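Local atomic coordinates of putative oxidoreductase (Bacteroides fragilis NCTC 9343, PDB entry 3FHL), a protein that probably acts as a nucleotide-dependent oxidoreductase of the Gfo/Idh/MocA family, with an NAD-binding Rossmann domain. Residues C[5-17]-C[60-73]. Sequence-based numbering, arbitrary orientation. Where two conformers were deposited one is given.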
loop_
_atom_site.group_PDB
_atom_site.type_symbol
_atom_site.label_atom_id
_atom_site.label_comp_id
_atom_site.label_asym_id
_atom_site.label_seq_id
_atom_site.Cartn_x
_atom_site.Cartn_y
_atom_site.Cartn_z
ATOM N N ILE C 5 9.009 -46.114 -3.705
ATOM C CA ILE C 5 9.501 -45.273 -2.606
ATOM C C ILE C 5 10.795 -44.530 -2.976
ATOM O O ILE C 5 11.781 -45.137 -3.402
ATOM C CB ILE C 5 9.609 -46.059 -1.262
ATOM C CG1 ILE C 5 8.209 -46.289 -0.686
ATOM C CG2 ILE C 5 10.474 -45.320 -0.229
ATOM C CD1 ILE C 5 8.132 -47.383 0.372
ATOM N N ILE C 6 10.756 -43.208 -2.832
ATOM C CA ILE C 6 11.890 -42.338 -3.147
ATOM C C ILE C 6 12.870 -42.307 -1.972
ATOM O O ILE C 6 12.549 -41.791 -0.897
ATOM C CB ILE C 6 11.397 -40.912 -3.531
ATOM C CG1 ILE C 6 10.458 -41.004 -4.737
ATOM C CG2 ILE C 6 12.575 -39.998 -3.867
ATOM C CD1 ILE C 6 9.456 -39.854 -4.866
ATOM N N LYS C 7 14.057 -42.887 -2.174
ATOM C CA LYS C 7 15.079 -42.910 -1.130
ATOM C C LYS C 7 15.793 -41.568 -1.101
ATOM O O LYS C 7 16.424 -41.176 -2.079
ATOM C CB LYS C 7 16.094 -44.039 -1.356
ATOM C CG LYS C 7 15.840 -45.284 -0.529
ATOM C CD LYS C 7 17.002 -46.287 -0.665
ATOM C CE LYS C 7 16.661 -47.642 -0.077
ATOM N NZ LYS C 7 16.863 -47.711 1.397
ATOM N N THR C 8 15.700 -40.879 0.032
ATOM C CA THR C 8 16.125 -39.485 0.102
ATOM C C THR C 8 17.291 -39.253 1.048
ATOM O O THR C 8 17.304 -39.764 2.181
ATOM C CB THR C 8 14.945 -38.564 0.489
ATOM O OG1 THR C 8 13.817 -38.879 -0.333
ATOM C CG2 THR C 8 15.306 -37.082 0.308
ATOM N N GLY C 9 18.262 -38.483 0.553
ATOM C CA GLY C 9 19.374 -37.983 1.353
ATOM C C GLY C 9 19.199 -36.503 1.688
ATOM O O GLY C 9 18.955 -35.680 0.804
ATOM N N LEU C 10 19.324 -36.173 2.967
ATOM C CA LEU C 10 19.191 -34.792 3.441
ATOM C C LEU C 10 20.580 -34.239 3.743
ATOM O O LEU C 10 21.314 -34.808 4.553
ATOM C CB LEU C 10 18.279 -34.745 4.678
ATOM C CG LEU C 10 17.889 -33.384 5.291
ATOM C CD1 LEU C 10 17.250 -32.449 4.263
ATOM C CD2 LEU C 10 16.985 -33.564 6.514
ATOM N N ALA C 11 20.937 -33.132 3.087
ATOM C CA ALA C 11 22.310 -32.604 3.128
ATOM C C ALA C 11 22.714 -31.931 4.444
ATOM O O ALA C 11 23.901 -31.776 4.707
ATOM C CB ALA C 11 22.559 -31.665 1.952
ATOM N N ALA C 12 21.740 -31.546 5.271
ATOM C CA ALA C 12 22.038 -30.910 6.568
ATOM C C ALA C 12 20.918 -31.084 7.593
ATOM O O ALA C 12 19.731 -31.122 7.244
ATOM C CB ALA C 12 22.368 -29.416 6.378
ATOM N N PHE C 13 21.293 -31.195 8.861
ATOM C CA PHE C 13 20.301 -31.241 9.928
ATOM C C PHE C 13 20.379 -29.984 10.812
ATOM O O PHE C 13 20.258 -30.054 12.039
ATOM C CB PHE C 13 20.440 -32.533 10.743
ATOM C CG PHE C 13 19.172 -32.959 11.443
ATOM C CD1 PHE C 13 18.052 -33.352 10.712
ATOM C CD2 PHE C 13 19.115 -33.001 12.837
ATOM C CE1 PHE C 13 16.882 -33.767 11.361
ATOM C CE2 PHE C 13 17.954 -33.403 13.497
ATOM C CZ PHE C 13 16.833 -33.793 12.753
ATOM N N GLY C 14 20.563 -28.828 10.169
ATOM C CA GLY C 14 20.423 -27.533 10.838
ATOM C C GLY C 14 18.944 -27.193 10.943
ATOM O O GLY C 14 18.096 -28.088 10.816
ATOM N N MET C 15 18.624 -25.915 11.171
ATOM C CA MET C 15 17.228 -25.497 11.355
ATOM C C MET C 15 16.334 -25.922 10.187
ATOM O O MET C 15 15.301 -26.550 10.408
ATOM C CB MET C 15 17.101 -23.981 11.588
ATOM C CG MET C 15 15.640 -23.457 11.756
ATOM S SD MET C 15 14.615 -23.231 10.250
ATOM C CE MET C 15 15.649 -22.194 9.218
ATOM N N SER C 16 16.729 -25.564 8.965
ATOM C CA SER C 16 15.932 -25.883 7.777
ATOM C C SER C 16 15.650 -27.384 7.671
ATOM O O SER C 16 14.526 -27.779 7.358
ATOM C CB SER C 16 16.609 -25.378 6.509
ATOM O OG SER C 16 17.756 -26.149 6.200
ATOM N N GLY C 17 16.670 -28.198 7.945
ATOM C CA GLY C 17 16.545 -29.657 7.981
ATOM C C GLY C 17 15.514 -30.130 8.978
ATOM O O GLY C 17 14.650 -30.931 8.646
ATOM N N LEU C 60 26.349 -38.996 0.195
ATOM C CA LEU C 60 25.025 -38.984 -0.416
ATOM C C LEU C 60 25.138 -39.179 -1.902
ATOM O O LEU C 60 24.411 -39.988 -2.472
ATOM C CB LEU C 60 24.268 -37.668 -0.159
ATOM C CG LEU C 60 23.871 -37.307 1.263
ATOM C CD1 LEU C 60 22.964 -36.054 1.240
ATOM C CD2 LEU C 60 23.190 -38.464 1.932
ATOM N N THR C 61 26.027 -38.417 -2.535
ATOM C CA THR C 61 26.114 -38.417 -4.001
ATOM C C THR C 61 26.656 -39.743 -4.547
ATOM O O THR C 61 26.338 -40.136 -5.672
ATOM C CB THR C 61 26.966 -37.249 -4.557
ATOM O OG1 THR C 61 28.303 -37.326 -4.045
ATOM C CG2 THR C 61 26.378 -35.912 -4.164
ATOM N N GLU C 62 27.460 -40.428 -3.739
ATOM C CA GLU C 62 28.046 -41.699 -4.153
ATOM C C GLU C 62 27.196 -42.905 -3.779
ATOM O O GLU C 62 27.550 -44.035 -4.116
ATOM C CB GLU C 62 29.446 -41.856 -3.579
ATOM C CG GLU C 62 30.501 -41.023 -4.282
ATOM C CD GLU C 62 31.872 -41.136 -3.618
ATOM O OE1 GLU C 62 31.969 -41.727 -2.515
ATOM O OE2 GLU C 62 32.852 -40.625 -4.203
ATOM N N ASP C 63 26.084 -42.667 -3.089
ATOM C CA ASP C 63 25.196 -43.739 -2.683
ATOM C C ASP C 63 24.330 -44.178 -3.863
ATOM O O ASP C 63 23.477 -43.417 -4.315
ATOM C CB ASP C 63 24.342 -43.284 -1.494
ATOM C CG ASP C 63 23.511 -44.404 -0.891
ATOM O OD1 ASP C 63 23.066 -45.318 -1.616
ATOM O OD2 ASP C 63 23.283 -44.367 0.332
ATOM N N PRO C 64 24.523 -45.430 -4.349
ATOM C CA PRO C 64 23.837 -45.888 -5.569
ATOM C C PRO C 64 22.341 -46.141 -5.386
ATOM O O PRO C 64 21.630 -46.328 -6.373
ATOM C CB PRO C 64 24.550 -47.212 -5.890
ATOM C CG PRO C 64 24.966 -47.721 -4.563
ATOM C CD PRO C 64 25.384 -46.491 -3.789
ATOM N N GLU C 65 21.875 -46.152 -4.142
ATOM C CA GLU C 65 20.464 -46.379 -3.855
ATOM C C GLU C 65 19.670 -45.084 -3.596
ATOM O O GLU C 65 18.464 -45.144 -3.383
ATOM C CB GLU C 65 20.308 -47.363 -2.690
ATOM C CG GLU C 65 21.025 -48.706 -2.923
ATOM C CD GLU C 65 20.804 -49.713 -1.808
ATOM O OE1 GLU C 65 20.508 -50.883 -2.126
ATOM O OE2 GLU C 65 20.924 -49.347 -0.619
ATOM N N ILE C 66 20.327 -43.926 -3.617
ATOM C CA ILE C 66 19.600 -42.661 -3.377
ATOM C C ILE C 66 18.981 -42.111 -4.669
ATOM O O ILE C 66 19.653 -42.016 -5.692
ATOM C CB ILE C 66 20.459 -41.612 -2.605
ATOM C CG1 ILE C 66 20.563 -42.013 -1.128
ATOM C CG2 ILE C 66 19.847 -40.198 -2.715
ATOM C CD1 ILE C 66 21.566 -41.182 -0.285
ATOM N N ASP C 67 17.684 -41.805 -4.615
ATOM C CA ASP C 67 16.955 -41.238 -5.753
ATOM C C ASP C 67 16.985 -39.714 -5.722
ATOM O O ASP C 67 17.012 -39.063 -6.769
ATOM C CB ASP C 67 15.485 -41.692 -5.715
ATOM C CG ASP C 67 15.329 -43.208 -5.783
ATOM O OD1 ASP C 67 15.842 -43.810 -6.748
ATOM O OD2 ASP C 67 14.682 -43.790 -4.885
ATOM N N LEU C 68 16.952 -39.159 -4.511
ATOM C CA LEU C 68 16.754 -37.716 -4.310
ATOM C C LEU C 68 17.649 -37.154 -3.218
ATOM O O LEU C 68 17.756 -37.728 -2.129
ATOM C CB LEU C 68 15.279 -37.415 -3.987
ATOM C CG LEU C 68 14.840 -35.970 -3.650
ATOM C CD1 LEU C 68 14.919 -35.081 -4.871
ATOM C CD2 LEU C 68 13.426 -35.945 -3.076
ATOM N N ILE C 69 18.288 -36.027 -3.522
ATOM C CA ILE C 69 19.086 -35.304 -2.544
ATOM C C ILE C 69 18.496 -33.907 -2.320
ATOM O O ILE C 69 18.215 -33.181 -3.269
ATOM C CB ILE C 69 20.584 -35.220 -2.954
ATOM C CG1 ILE C 69 21.229 -36.612 -2.881
ATOM C CG2 ILE C 69 21.368 -34.255 -2.036
ATOM C CD1 ILE C 69 22.673 -36.646 -3.369
ATOM N N VAL C 70 18.287 -33.565 -1.051
ATOM C CA VAL C 70 17.828 -32.238 -0.652
ATOM C C VAL C 70 19.033 -31.420 -0.201
ATOM O O VAL C 70 19.631 -31.697 0.854
ATOM C CB VAL C 70 16.762 -32.321 0.467
ATOM C CG1 VAL C 70 16.305 -30.911 0.900
ATOM C CG2 VAL C 70 15.560 -33.141 -0.006
ATOM N N VAL C 71 19.393 -30.425 -1.010
ATOM C CA VAL C 71 20.551 -29.556 -0.747
ATOM C C VAL C 71 20.111 -28.368 0.133
ATOM O O VAL C 71 19.524 -27.389 -0.350
ATOM C CB VAL C 71 21.238 -29.118 -2.084
ATOM C CG1 VAL C 71 22.407 -28.138 -1.864
ATOM C CG2 VAL C 71 21.740 -30.347 -2.846
ATOM N N ASN C 72 20.367 -28.485 1.433
ATOM C CA ASN C 72 19.970 -27.452 2.396
ATOM C C ASN C 72 21.132 -27.065 3.316
ATOM O O ASN C 72 20.948 -26.759 4.497
ATOM C CB ASN C 72 18.755 -27.921 3.199
ATOM C CG ASN C 72 19.055 -29.125 4.065
ATOM O OD1 ASN C 72 19.832 -29.999 3.687
ATOM N ND2 ASN C 72 18.463 -29.163 5.242
ATOM N N THR C 73 22.330 -27.094 2.737
ATOM C CA THR C 73 23.589 -26.770 3.407
ATOM C C THR C 73 23.812 -25.237 3.410
ATOM O O THR C 73 22.976 -24.513 2.854
ATOM C CB THR C 73 24.745 -27.493 2.680
ATOM O OG1 THR C 73 24.561 -27.392 1.263
ATOM C CG2 THR C 73 24.794 -28.950 3.066
HETATM O O HOH W 1 19.384 -49.371 1.803
HETATM O O HOH W 2 19.629 -27.290 7.677
HETATM O O HOH W 3 20.017 -24.123 5.519
#
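Ile6 lays its CG2 methyl against CB of Leu68 at 3.7 Å, on a face that helix 309-320 packs against through Tyr315 and Cys319. At Lys7 the backbone is held from both ends: its N-H runs almost straight (169°) to Asp67 OD2, met on the anti side of the carboxylate, while its O accepts from both Asp67 N (2.9 Å) and Leu68 N (3.2 Å). The lysine chain lies alongside Glu65, CD 3.3 Å from the Glu65 carbonyl O; NZ joins Glu65 OE2 through a water and pairs directly with Glu32. Thr8 sits beside Leu68, its CG2 also touching Val70 CG2. Gly9 continues the parallel ladder, N to Leu68 O and O to Val70 N, and Leu60 CD2 packs 3.9 Å from Gly9 CA, on the sheet face opposite Thr8 and Leu10. Leu10 CD1 meets Val70 CG1 and also touches the Asn72 amide, the two side chains running at about a right angle. Ala11 N closes the ladder on Val70 O. With CG between its backbone N and carbonyl carbon (chi1 65°), Asn72 turns its amide back, placing OD1 2.9 Å from Ala12 N and donating from ND2 to Ala12 O, above that carbonyl's plane. Strands 6-10 and 68-71 are thus central neighbours of a Rossmann fold, and the turn entering helix 15-27 probably serves as the dinucleotide-binding loop, as in related domains.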